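Long-range contacts in butyryl-CoA dehydrogenase (Marinomonas mediterranea, PDB 6CXT), which belongs to the acyl-CoA dehydrogenase family of flavoproteins and is seen here with flavin-adenine dinucleotide and the ligand FK4 bound: residues 69-73 with 248-252; 183-187 with 219-225; 240-244 with 302-306. All coordinates share one frame. Numbering follows the deposited sequence.

Contact 1 joins helix 64-77 of the N-terminal helical region to helix 248-267 of the C-terminal one, and contact 3 lies wholly within the latter, pairing helix 231-245 with helix 279-306. Their centres are about 13 Å apart and helices 231-245 and 248-267 follow each other directly; their segments alternate along the chain, though only contact 1 bridges the two regions. Contact 2 belongs to the beta-rich middle domain. It is nested inside the loop closed by contact 1, their centres about 32 Å apart on opposite sides of the chain's centre, and it closes before contact 3 opens, centres about 26 Å apart. Together they sample the family's layout, a middle domain between N-terminal and C-terminal helical domains.

Contact 1. Residues 69-73 with 248-252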
ATOM      1  N   LYS B  69      18.353   5.633  23.140  1.00 19.34           N
ATOM      2  CA  LYS B  69      17.638   4.590  23.892  1.00 20.02           C
ATOM      3  C   LYS B  69      16.853   5.219  25.017  1.00 20.54           C
ATOM      4  O   LYS B  69      15.719   4.814  25.314  1.00 18.78           O
ATOM      5  CB  LYS B  69      18.619   3.514  24.416  1.00 20.46           C
ATOM      6  CG  LYS B  69      17.983   2.314  25.117  1.00 21.56           C
ATOM      7  CD  LYS B  69      16.992   1.545  24.236  1.00 22.92           C
ATOM      8  CE  LYS B  69      16.654   0.196  24.868  1.00 24.12           C
ATOM      9  NZ  LYS B  69      15.722  -0.548  23.958  1.00 25.45           N
ATOM     10  N   ILE B  70      17.448   6.216  25.679  1.00 19.40           N
ATOM     11  CA  ILE B  70      16.718   6.880  26.782  1.00 19.69           C
ATOM     12  C   ILE B  70      15.524   7.660  26.196  1.00 18.72           C
ATOM     13  O   ILE B  70      14.417   7.652  26.739  1.00 19.13           O
ATOM     14  CB  ILE B  70      17.660   7.833  27.549  1.00 19.77           C
ATOM     15  CG1 ILE B  70      18.613   6.999  28.423  1.00 22.21           C
ATOM     16  CG2 ILE B  70      16.882   8.885  28.374  1.00 19.42           C
ATOM     17  CD1 ILE B  70      19.866   7.826  28.785  1.00 22.18           C
ATOM     18  N   ILE B  71      15.757   8.323  25.068  1.00 18.60           N
ATOM     19  CA  ILE B  71      14.685   9.123  24.460  1.00 19.12           C
ATOM     20  C   ILE B  71      13.514   8.186  24.056  1.00 18.77           C
ATOM     21  O   ILE B  71      12.338   8.522  24.215  1.00 17.19           O
ATOM     22  CB  ILE B  71      15.225   9.912  23.231  1.00 19.85           C
ATOM     23  CG1 ILE B  71      16.213  11.000  23.712  1.00 20.83           C
ATOM     24  CG2 ILE B  71      14.071  10.557  22.449  1.00 17.67           C
ATOM     25  CD1 ILE B  71      16.921  11.725  22.572  1.00 23.46           C
ATOM     26  N   GLU B  72      13.872   7.030  23.482  1.00 19.41           N
ATOM     27  CA  GLU B  72      12.851   6.035  23.114  1.00 18.74           C
ATOM     28  C   GLU B  72      12.046   5.664  24.326  1.00 18.99           C
ATOM     29  O   GLU B  72      10.804   5.600  24.252  1.00 17.99           O
ATOM     30  CB  GLU B  72      13.525   4.786  22.564  1.00 18.84           C
ATOM     31  CG  GLU B  72      12.535   3.696  22.170  1.00 18.44           C
ATOM     32  CD  GLU B  72      13.241   2.384  21.805  1.00 22.12           C
ATOM     33  OE1 GLU B  72      14.486   2.372  21.630  1.00 20.40           O
ATOM     34  OE2 GLU B  72      12.544   1.340  21.729  1.00 22.44           O
ATOM     35  N   GLY B  73      12.743   5.394  25.451  1.00 19.14           N
ATOM     36  CA  GLY B  73      12.052   5.056  26.697  1.00 18.48           C
ATOM     37  C   GLY B  73      11.082   6.148  27.115  1.00 20.09           C
ATOM     38  O   GLY B  73       9.926   5.890  27.519  1.00 19.65           O
ATOM     39  N   ALA B 248      13.517   9.098  17.718  1.00 15.34           N
ATOM     40  CA  ALA B 248      13.473   8.051  18.765  1.00 17.40           C
ATOM     41  C   ALA B 248      12.195   8.173  19.616  1.00 16.99           C
ATOM     42  O   ALA B 248      11.655   7.155  20.068  1.00 17.91           O
ATOM     43  CB  ALA B 248      14.699   8.132  19.650  1.00 15.70           C
ATOM     44  N   ILE B 249      11.702   9.409  19.811  1.00 15.66           N
ATOM     45  CA  ILE B 249      10.435   9.639  20.547  1.00 16.20           C
ATOM     46  C   ILE B 249       9.317   8.718  19.990  1.00 16.23           C
ATOM     47  O   ILE B 249       8.560   8.051  20.756  1.00 15.29           O
ATOM     48  CB  ILE B 249       9.960  11.106  20.467  1.00 16.90           C
ATOM     49  CG1 ILE B 249      10.985  12.053  21.159  1.00 16.57           C
ATOM     50  CG2 ILE B 249       8.584  11.258  21.109  1.00 17.35           C
ATOM     51  CD1 ILE B 249      10.745  13.512  20.757  1.00 16.82           C
ATOM     52  N   PHE B 250       9.203   8.705  18.675  1.00 16.06           N
ATOM     53  CA  PHE B 250       8.013   8.112  18.042  1.00 14.80           C
ATOM     54  C   PHE B 250       8.132   6.595  17.987  1.00 15.26           C
ATOM     55  O   PHE B 250       7.123   5.918  17.896  1.00 14.97           O
ATOM     56  CB  PHE B 250       7.882   8.665  16.634  1.00 14.82           C
ATOM     57  CG  PHE B 250       7.941  10.181  16.617  1.00 15.46           C
ATOM     58  CD1 PHE B 250       7.106  10.936  17.487  1.00 14.27           C
ATOM     59  CD2 PHE B 250       8.828  10.858  15.746  1.00 15.39           C
ATOM     60  CE1 PHE B 250       7.187  12.349  17.547  1.00 15.44           C
ATOM     61  CE2 PHE B 250       8.873  12.269  15.755  1.00 15.19           C
ATOM     62  CZ  PHE B 250       8.098  13.009  16.660  1.00 14.66           C
ATOM     63  N   VAL B 251       9.348   6.075  18.010  1.00 15.34           N
ATOM     64  CA  VAL B 251       9.532   4.629  18.156  1.00 15.12           C
ATOM     65  C   VAL B 251       8.968   4.207  19.532  1.00 16.45           C
ATOM     66  O   VAL B 251       8.203   3.235  19.631  1.00 17.25           O
ATOM     67  CB  VAL B 251      11.027   4.226  18.057  1.00 15.93           C
ATOM     68  CG1 VAL B 251      11.237   2.762  18.470  1.00 15.12           C
ATOM     69  CG2 VAL B 251      11.557   4.454  16.625  1.00 15.44           C
ATOM     70  N   GLY B 252       9.299   4.939  20.595  1.00 16.25           N
ATOM     71  CA  GLY B 252       8.648   4.695  21.887  1.00 16.44           C
ATOM     72  C   GLY B 252       7.126   4.867  21.824  1.00 16.71           C
ATOM     73  O   GLY B 252       6.358   4.006  22.341  1.00 16.84           O
TER
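Starting at Ala248, the helical segment 248-252 meets the segment 69-73 at an angle of 45° (signed crossing -45°), their axes only 7.3 Å apart, a spacing that small residues make possible. Ala248 points its methyl at the other helix, where CB lies 3.8 Å from CG2 of Ile71, and its carbonyl O receives a CA-H...O contact from CA of Glu72 at 3.5 Å. Ile249 sets off away from the partner, yet its CG1 still reaches CG2 of Ile71 at 3.7 Å, so the CG2 methyl of Ile71 packs against both Ala248 and Ile249. Two residues further on, Val251 turns toward the partner, and its CG1 is 3.8 Å from OE2 of Glu72; the carboxylate itself is satisfied by Tyr300 and Arg296. Gly252 comes closest: its CA is 4.6 Å from CA of Glu72 and 3.3 Å from O of Glu72, a second CA-H...O contact. A CB here would collide with that oxygen, which explains the glycine. No conventional hydrogen bond crosses the interface, as expected where two helices satisfy their own backbones. The contact is fully buried and joins the N-terminal to the C-terminal helices: helix 81-101 adds Phe92 against Ile71 and Leu84 against Ile249, while helix 279-306 lines Ala248 and Val251 with Leu299, and helix 313-338 brings Ile323 against Val251.

Contact 2. Residues 183-187 with 219-225; sequences AFVVP and IHKDYAL
Build 183-187 as an extended strand; 219-225 passes it as a strand end (219-220), a 3-10 turn (221-223) and a short, weakly bonded antiparallel strand at about 224-225. Phe184 faces Ala224 as a non-hydrogen-bonded pair, CA to CA 4.2 Å. Their side chains share one face of the sheet; Ala183 and Leu225 use the other, CB to CB 3.8 Å. Two bonds flank the pair: Leu225 N to Ala183 O at 2.7 Å and Val185 N to Tyr223 O at 2.8 Å. One water accepts from Ala183 N (3.0 Å) and donates to Leu225 O (2.6 Å). The turn closes with Tyr223 N to His220 O and Ala224 N to Lys221 O, both 3.0 Å. Val185 O is buried without a partner; Tyr223 OH has Gln109. Phe184 (chi1 m) sets CD1 3.6 Å from Ile219 CD1, Val185 (t) CG2 3.6 Å from Leu225 CD1. Pro187 CG lies over the Tyr223 ring face, 4.1 Å from its centroid, a CH-pi contact that proline's slightly acidic C-H groups make readily. This antiparallel edge pairing belongs to the beta-rich middle domain: strand 165-171 bonds Phe184 and Val186 on the other edge, strand 147-158 lies by Phe184 and Ile219, and helix 104-114 covers Val185 and Leu225.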
ATOM      1  N   ALA B 183      24.894  30.832  10.361  1.00 24.07           N
ATOM      2  CA  ALA B 183      24.113  30.526  11.539  1.00 25.62           C
ATOM      3  C   ALA B 183      24.453  31.473  12.678  1.00 26.87           C
ATOM      4  O   ALA B 183      25.644  31.745  12.939  1.00 27.60           O
ATOM      5  CB  ALA B 183      24.372  29.097  11.974  1.00 23.65           C
ATOM      6  N   PHE B 184      23.417  31.919  13.389  1.00 23.49           N
ATOM      7  CA  PHE B 184      23.587  32.849  14.525  1.00 25.62           C
ATOM      8  C   PHE B 184      22.702  32.396  15.682  1.00 25.75           C
ATOM      9  O   PHE B 184      21.597  31.895  15.453  1.00 26.45           O
ATOM     10  CB  PHE B 184      23.053  34.233  14.109  1.00 24.81           C
ATOM     11  CG  PHE B 184      23.818  34.870  12.986  1.00 27.05           C
ATOM     12  CD1 PHE B 184      24.996  35.611  13.247  1.00 27.73           C
ATOM     13  CD2 PHE B 184      23.359  34.769  11.671  1.00 26.63           C
ATOM     14  CE1 PHE B 184      25.681  36.221  12.204  1.00 27.77           C
ATOM     15  CE2 PHE B 184      24.048  35.370  10.613  1.00 30.49           C
ATOM     16  CZ  PHE B 184      25.211  36.118  10.892  1.00 28.11           C
ATOM     17  N   VAL B 185      23.180  32.560  16.899  1.00 23.50           N
ATOM     18  CA  VAL B 185      22.347  32.410  18.092  1.00 23.60           C
ATOM     19  C   VAL B 185      21.851  33.803  18.437  1.00 26.39           C
ATOM     20  O   VAL B 185      22.671  34.709  18.664  1.00 25.71           O
ATOM     21  CB  VAL B 185      23.155  31.865  19.272  1.00 25.89           C
ATOM     22  CG1 VAL B 185      22.309  31.840  20.551  1.00 29.35           C
ATOM     23  CG2 VAL B 185      23.686  30.473  18.966  1.00 28.91           C
ATOM     24  N   VAL B 186      20.535  34.007  18.436  1.00 23.12           N
ATOM     25  CA  VAL B 186      19.942  35.329  18.611  1.00 23.35           C
ATOM     26  C   VAL B 186      19.209  35.320  19.962  1.00 23.71           C
ATOM     27  O   VAL B 186      18.177  34.643  20.092  1.00 23.03           O
ATOM     28  CB  VAL B 186      19.004  35.697  17.467  1.00 23.54           C
ATOM     29  CG1 VAL B 186      18.382  37.086  17.662  1.00 23.54           C
ATOM     30  CG2 VAL B 186      19.733  35.615  16.131  1.00 25.04           C
ATOM     31  N   PRO B 187      19.706  36.044  20.950  1.00 21.20           N
ATOM     32  CA  PRO B 187      18.980  36.064  22.212  1.00 20.33           C
ATOM     33  C   PRO B 187      17.590  36.701  22.071  1.00 20.00           C
ATOM     34  O   PRO B 187      17.401  37.605  21.316  1.00 19.78           O
ATOM     35  CB  PRO B 187      19.894  36.861  23.144  1.00 21.72           C
ATOM     36  CG  PRO B 187      21.214  36.868  22.484  1.00 21.66           C
ATOM     37  CD  PRO B 187      20.957  36.791  21.017  1.00 22.07           C
ATOM     38  N   ILE B 219      23.181  41.945  16.549  1.00 24.00           N
ATOM     39  CA  ILE B 219      23.845  41.065  17.502  1.00 26.22           C
ATOM     40  C   ILE B 219      25.377  41.085  17.315  1.00 26.35           C
ATOM     41  O   ILE B 219      25.870  41.259  16.189  1.00 28.90           O
ATOM     42  CB  ILE B 219      23.362  39.582  17.369  1.00 30.22           C
ATOM     43  CG1 ILE B 219      23.596  39.106  15.939  1.00 28.41           C
ATOM     44  CG2 ILE B 219      21.849  39.438  17.688  1.00 30.00           C
ATOM     45  CD1 ILE B 219      23.385  37.618  15.795  1.00 32.99           C
ATOM     46  N   HIS B 220      26.082  40.830  18.403  1.00 28.28           N
ATOM     47  CA  HIS B 220      27.525  40.796  18.361  1.00 37.52           C
ATOM     48  C   HIS B 220      27.973  39.584  17.560  1.00 40.35           C
ATOM     49  O   HIS B 220      27.343  38.529  17.619  1.00 37.95           O
ATOM     50  CB  HIS B 220      28.112  40.736  19.757  1.00 40.89           C
ATOM     51  CG  HIS B 220      29.581  40.992  19.775  1.00 51.11           C
ATOM     52  ND1 HIS B 220      30.511  39.984  19.889  1.00 52.91           N
ATOM     53  CD2 HIS B 220      30.287  42.141  19.630  1.00 55.81           C
ATOM     54  CE1 HIS B 220      31.727  40.500  19.836  1.00 57.86           C
ATOM     55  NE2 HIS B 220      31.618  41.807  19.680  1.00 53.53           N
ATOM     56  N   LYS B 221      29.062  39.739  16.820  1.00 38.37           N
ATOM     57  CA  LYS B 221      29.606  38.657  16.000  1.00 38.29           C
ATOM     58  C   LYS B 221      29.965  37.399  16.784  1.00 32.96           C
ATOM     59  O   LYS B 221      29.962  36.329  16.190  1.00 36.52           O
ATOM     60  CB  LYS B 221      30.818  39.132  15.188  1.00 43.82           C
ATOM     61  CG  LYS B 221      32.048  39.367  16.054  1.00 43.01           C
ATOM     62  CD  LYS B 221      33.233  39.785  15.205  1.00 45.41           C
ATOM     63  CE  LYS B 221      34.423  40.089  16.102  1.00 51.97           C
ATOM     64  NZ  LYS B 221      35.539  40.578  15.256  1.00 51.19           N
ATOM     65  N   ASP B 222      30.246  37.486  18.087  1.00 30.35           N
ATOM     66  CA  ASP B 222      30.524  36.283  18.865  1.00 32.73           C
ATOM     67  C   ASP B 222      29.294  35.350  18.966  1.00 31.35           C
ATOM     68  O   ASP B 222      29.413  34.245  19.459  1.00 31.31           O
ATOM     69  CB  ASP B 222      30.971  36.616  20.291  1.00 36.56           C
ATOM     70  CG  ASP B 222      32.336  37.353  20.344  1.00 48.67           C
ATOM     71  OD1 ASP B 222      33.037  37.509  19.296  1.00 46.23           O
ATOM     72  OD2 ASP B 222      32.695  37.789  21.462  1.00 45.64           O
ATOM     73  N   TYR B 223      28.123  35.839  18.581  1.00 31.29           N
ATOM     74  CA  TYR B 223      26.910  34.992  18.527  1.00 30.52           C
ATOM     75  C   TYR B 223      26.808  34.150  17.244  1.00 30.91           C
ATOM     76  O   TYR B 223      25.922  33.282  17.171  1.00 29.61           O
ATOM     77  CB  TYR B 223      25.625  35.840  18.714  1.00 27.01           C
ATOM     78  CG  TYR B 223      25.395  36.200  20.160  1.00 31.81           C
ATOM     79  CD1 TYR B 223      25.008  35.230  21.086  1.00 28.96           C
ATOM     80  CD2 TYR B 223      25.613  37.525  20.621  1.00 33.74           C
ATOM     81  CE1 TYR B 223      24.838  35.539  22.427  1.00 30.80           C
ATOM     82  CE2 TYR B 223      25.424  37.854  21.964  1.00 34.61           C
ATOM     83  CZ  TYR B 223      25.030  36.872  22.852  1.00 33.32           C
ATOM     84  OH  TYR B 223      24.860  37.199  24.158  1.00 32.71           O
ATOM     85  N   ALA B 224      27.678  34.401  16.249  1.00 29.87           N
ATOM     86  CA  ALA B 224      27.742  33.554  15.041  1.00 30.50           C
ATOM     87  C   ALA B 224      28.211  32.164  15.424  1.00 32.01           C
ATOM     88  O   ALA B 224      29.087  31.995  16.282  1.00 31.83           O
ATOM     89  CB  ALA B 224      28.622  34.158  13.939  1.00 33.66           C
ATOM     90  N   LEU B 225      27.574  31.164  14.809  1.00 29.95           N
ATOM     91  CA  LEU B 225      28.011  29.778  14.910  1.00 32.30           C
ATOM     92  C   LEU B 225      28.846  29.473  13.656  1.00 31.05           C
ATOM     93  O   LEU B 225      28.363  29.621  12.517  1.00 34.34           O
ATOM     94  CB  LEU B 225      26.784  28.867  14.948  1.00 34.20           C
ATOM     95  CG  LEU B 225      26.331  28.233  16.247  1.00 38.31           C
ATOM     96  CD1 LEU B 225      26.660  29.079  17.470  1.00 35.75           C
ATOM     97  CD2 LEU B 225      24.862  27.827  16.147  1.00 33.11           C
TER
HETATM   98  O   HOH W   1      27.704  29.859   9.983  1.00 26.62           O

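Contact 3. Residues 240-244 with 302-306. With FK4 (S-[2-({N-[(2R)-2-hydroxy-4-{[(R)-hydroxy(oxo)-lambda~5~-phosphanyl]oxy}-3,3-dimethylbutanoyl]-beta-alanyl}amino)ethyl] 1H-pyrrole-2-carbothioate), chain C.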
ATOM      1  N   ASP B 240      21.107  16.376  10.818  1.00 21.34           N
ATOM      2  CA  ASP B 240      21.605  15.020  11.040  1.00 22.25           C
ATOM      3  C   ASP B 240      21.375  14.572  12.471  1.00 23.30           C
ATOM      4  O   ASP B 240      20.974  13.426  12.721  1.00 22.17           O
ATOM      5  CB  ASP B 240      23.049  14.862  10.591  1.00 25.05           C
ATOM      6  CG  ASP B 240      23.423  13.417  10.387  1.00 27.32           C
ATOM      7  OD1 ASP B 240      22.842  12.772   9.466  1.00 30.15           O
ATOM      8  OD2 ASP B 240      24.277  12.920  11.146  1.00 29.11           O
ATOM      9  N   TRP B 241      21.570  15.479  13.427  1.00 19.42           N
ATOM     10  CA  TRP B 241      21.264  15.193  14.805  1.00 21.04           C
ATOM     11  C   TRP B 241      19.746  15.036  15.045  1.00 19.58           C
ATOM     12  O   TRP B 241      19.322  14.112  15.745  1.00 23.67           O
ATOM     13  CB  TRP B 241      21.777  16.329  15.747  1.00 22.37           C
ATOM     14  CG  TRP B 241      23.244  16.169  16.056  1.00 24.33           C
ATOM     15  CD1 TRP B 241      24.302  16.918  15.544  1.00 25.44           C
ATOM     16  CD2 TRP B 241      23.813  15.219  16.941  1.00 25.09           C
ATOM     17  NE1 TRP B 241      25.491  16.456  16.056  1.00 25.51           N
ATOM     18  CE2 TRP B 241      25.231  15.427  16.925  1.00 28.14           C
ATOM     19  CE3 TRP B 241      23.280  14.198  17.744  1.00 24.36           C
ATOM     20  CZ2 TRP B 241      26.097  14.623  17.638  1.00 26.67           C
ATOM     21  CZ3 TRP B 241      24.132  13.436  18.482  1.00 26.44           C
ATOM     22  CH2 TRP B 241      25.547  13.663  18.440  1.00 27.86           C
ATOM     23  N   GLU B 242      18.977  15.961  14.526  1.00 19.01           N
ATOM     24  CA  GLU B 242      17.525  15.991  14.808  1.00 20.61           C
ATOM     25  C   GLU B 242      16.807  14.792  14.135  1.00 20.35           C
ATOM     26  O   GLU B 242      16.033  14.081  14.768  1.00 19.91           O
ATOM     27  CB  GLU B 242      16.924  17.292  14.315  1.00 22.65           C
ATOM     28  CG  GLU B 242      15.476  17.432  14.745  1.00 25.86           C
ATOM     29  CD  GLU B 242      14.892  18.755  14.315  1.00 28.35           C
ATOM     30  OE1 GLU B 242      15.026  19.723  15.075  1.00 31.90           O
ATOM     31  OE2 GLU B 242      14.283  18.854  13.233  1.00 28.67           O
ATOM     32  N   ARG B 243      17.103  14.565  12.860  1.00 19.04           N
ATOM     33  CA  ARG B 243      16.444  13.498  12.080  1.00 19.10           C
ATOM     34  C   ARG B 243      16.771  12.147  12.701  1.00 20.76           C
ATOM     35  O   ARG B 243      15.960  11.230  12.642  1.00 21.02           O
ATOM     36  CB  ARG B 243      16.910  13.561  10.625  1.00 17.58           C
ATOM     37  CG  ARG B 243      16.281  14.725   9.838  1.00 15.91           C
ATOM     38  CD  ARG B 243      16.986  14.792   8.478  1.00 17.91           C
ATOM     39  NE  ARG B 243      16.611  16.026   7.802  1.00 19.74           N
ATOM     40  CZ  ARG B 243      17.307  16.582   6.794  1.00 20.67           C
ATOM     41  NH1 ARG B 243      18.440  16.030   6.381  1.00 19.80           N
ATOM     42  NH2 ARG B 243      16.875  17.708   6.223  1.00 19.71           N
ATOM     43  N   CYS B 244      17.959  12.035  13.299  1.00 19.30           N
ATOM     44  CA  CYS B 244      18.397  10.801  13.945  1.00 21.75           C
ATOM     45  C   CYS B 244      17.776  10.624  15.336  1.00 22.84           C
ATOM     46  O   CYS B 244      17.119   9.572  15.623  1.00 22.97           O
ATOM     47  CB  CYS B 244      19.928  10.765  14.079  1.00 20.95           C
ATOM     48  SG  CYS B 244      20.595   9.206  14.743  1.00 25.94           S
ATOM     49  N   ALA B 302      21.108   3.813  12.423  1.00 18.06           N
ATOM     50  CA  ALA B 302      21.467   5.188  12.096  1.00 18.49           C
ATOM     51  C   ALA B 302      22.284   5.774  13.259  1.00 18.59           C
ATOM     52  O   ALA B 302      23.302   6.426  12.980  1.00 19.86           O
ATOM     53  CB  ALA B 302      20.226   6.071  11.884  1.00 17.94           C
ATOM     54  N   ALA B 303      21.866   5.533  14.513  1.00 20.01           N
ATOM     55  CA  ALA B 303      22.581   6.081  15.669  1.00 22.61           C
ATOM     56  C   ALA B 303      23.989   5.482  15.755  1.00 21.52           C
ATOM     57  O   ALA B 303      24.960   6.197  16.007  1.00 22.08           O
ATOM     58  CB  ALA B 303      21.815   5.857  16.961  1.00 21.17           C
ATOM     59  N   TRP B 304      24.106   4.174  15.553  1.00 20.81           N
ATOM     60  CA  TRP B 304      25.422   3.540  15.550  1.00 23.77           C
ATOM     61  C   TRP B 304      26.295   4.098  14.449  1.00 24.76           C
ATOM     62  O   TRP B 304      27.485   4.364  14.659  1.00 23.61           O
ATOM     63  CB  TRP B 304      25.305   2.002  15.399  1.00 24.54           C
ATOM     64  CG  TRP B 304      26.644   1.351  15.225  1.00 25.96           C
ATOM     65  CD1 TRP B 304      27.496   0.964  16.219  1.00 28.36           C
ATOM     66  CD2 TRP B 304      27.278   1.026  13.994  1.00 27.45           C
ATOM     67  NE1 TRP B 304      28.634   0.410  15.676  1.00 28.27           N
ATOM     68  CE2 TRP B 304      28.530   0.431  14.313  1.00 29.24           C
ATOM     69  CE3 TRP B 304      26.907   1.149  12.647  1.00 28.07           C
ATOM     70  CZ2 TRP B 304      29.422  -0.025  13.333  1.00 30.61           C
ATOM     71  CZ3 TRP B 304      27.812   0.693  11.663  1.00 32.66           C
ATOM     72  CH2 TRP B 304      29.049   0.104  12.025  1.00 30.89           C
ATOM     73  N   GLN B 305      25.734   4.229  13.261  1.00 21.41           N
ATOM     74  CA  GLN B 305      26.520   4.673  12.131  1.00 22.91           C
ATOM     75  C   GLN B 305      27.007   6.126  12.319  1.00 26.88           C
ATOM     76  O   GLN B 305      28.139   6.475  11.910  1.00 25.88           O
ATOM     77  CB  GLN B 305      25.761   4.547  10.820  1.00 24.47           C
ATOM     78  CG  GLN B 305      26.695   4.152   9.704  1.00 31.83           C
ATOM     79  CD  GLN B 305      26.113   4.350   8.344  1.00 32.38           C
ATOM     80  OE1 GLN B 305      25.288   5.252   8.104  1.00 29.95           O
ATOM     81  NE2 GLN B 305      26.534   3.506   7.427  1.00 31.33           N
ATOM     82  N   LYS B 306      26.139   6.957  12.908  1.00 23.45           N
ATOM     83  CA  LYS B 306      26.474   8.349  13.205  1.00 25.26           C
ATOM     84  C   LYS B 306      27.678   8.435  14.150  1.00 26.20           C
ATOM     85  O   LYS B 306      28.421   9.402  14.093  1.00 29.78           O
ATOM     86  CB  LYS B 306      25.260   9.103  13.769  1.00 24.19           C
ATOM     87  CG  LYS B 306      25.460  10.607  13.819  1.00 24.85           C
ATOM     88  CD  LYS B 306      24.158  11.345  14.203  1.00 25.84           C
ATOM     89  CE  LYS B 306      24.485  12.756  14.716  1.00 23.55           C
ATOM     90  NZ  LYS B 306      25.262  13.507  13.696  1.00 24.51           N
TER
HETATM   91  O01 FK4 C 100      22.227  18.021   2.899  1.00 24.35           O
HETATM   92  P02 FK4 C 100      22.017  19.409   2.209  1.00 27.76           P
HETATM   93  O03 FK4 C 100      20.533  19.867   1.981  1.00 25.44           O
HETATM   94  C04 FK4 C 100      19.572  18.908   1.645  1.00 24.44           C
HETATM   95  C05 FK4 C 100      18.398  19.426   0.870  1.00 26.00           C
HETATM   96  C06 FK4 C 100      17.428  18.238   0.638  1.00 25.44           C
HETATM   97  C07 FK4 C 100      18.932  19.992  -0.474  1.00 25.66           C
HETATM   98  C08 FK4 C 100      17.694  20.597   1.604  1.00 24.19           C
HETATM   99  O09 FK4 C 100      16.813  21.313   0.773  1.00 25.71           O
HETATM  100  C10 FK4 C 100      16.991  20.166   2.907  1.00 24.13           C
HETATM  101  N11 FK4 C 100      15.558  20.420   2.902  1.00 22.76           N
HETATM  102  C12 FK4 C 100      14.809  20.035   4.045  1.00 23.12           C
HETATM  103  C13 FK4 C 100      14.694  21.183   5.073  1.00 22.02           C
HETATM  104  C14 FK4 C 100      14.497  20.703   6.447  1.00 21.27           C
HETATM  105  N15 FK4 C 100      13.826  21.665   7.211  1.00 21.89           N
HETATM  106  C16 FK4 C 100      13.607  21.421   8.638  1.00 19.96           C
HETATM  107  C17 FK4 C 100      13.529  22.738   9.434  1.00 20.14           C
HETATM  108  S18 FK4 C 100      13.752  22.495  11.173  1.00 25.99           S
HETATM  109  C19 FK4 C 100      12.371  21.434  11.603  1.00 27.39           C
HETATM  110  C20 FK4 C 100      12.398  21.385  13.079  1.00 28.49           C
HETATM  111  C21 FK4 C 100      11.423  20.920  13.933  1.00 34.29           C
HETATM  112  C22 FK4 C 100      11.959  21.064  15.230  1.00 29.40           C
HETATM  113  C23 FK4 C 100      13.255  21.627  15.126  1.00 33.58           C
HETATM  114  N24 FK4 C 100      13.545  21.822  13.823  1.00 26.49           N
HETATM  115  O25 FK4 C 100      11.407  21.341  10.810  1.00 23.75           O
HETATM  116  O26 FK4 C 100      14.901  19.628   6.883  1.00 21.54           O
HETATM  117  O27 FK4 C 100      17.551  19.580   3.895  1.00 24.87           O
HETATM  118  O28 FK4 C 100      22.687  20.441   3.055  1.00 28.79           O
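Lys306 serves two partners at once: its ammonium is the cation of both a salt bridge and a cation-pi interaction. NZ is 2.8 Å from OD2 of Asp240, hydrogen-bonded as well as charge-paired, and stands 3.7 Å above the centroid of the five-membered ring of Trp241, nearly on the ring normal. CE of the same lysine is 3.4 Å from the centroid of the six-membered ring, a CH-pi contact, so the end of the chain lies flat on the indole face. A long, flexible residue suits this job because the axes of segments 240-244 and 302-306 stay 10.8 Å apart, running near-antiparallel at 154°; the mostly trans chain spans the gap. OD2 of Asp240 is shared with Asn312, its stronger polar partner. One turn along, Cys244 points SG into the same gap, 3.8 Å from CA of Ala303 and 4.3 Å from CB of Ala302, where small alanines leave room for sulfur. Trp304 points away, and meets Phe3 of the second subunit edge to face. On the other flank of helix 231-245, Arg243 NH2 donates to FK4 O26 at 2.8 Å and to FK4 O27 at 3.1 Å, while Glu242 belongs to the same pocket. Helix 231-245 thus turns one side to the ligand site and the other to its antiparallel neighbour, in the helical C-terminal domain of an acyl-CoA dehydrogenase.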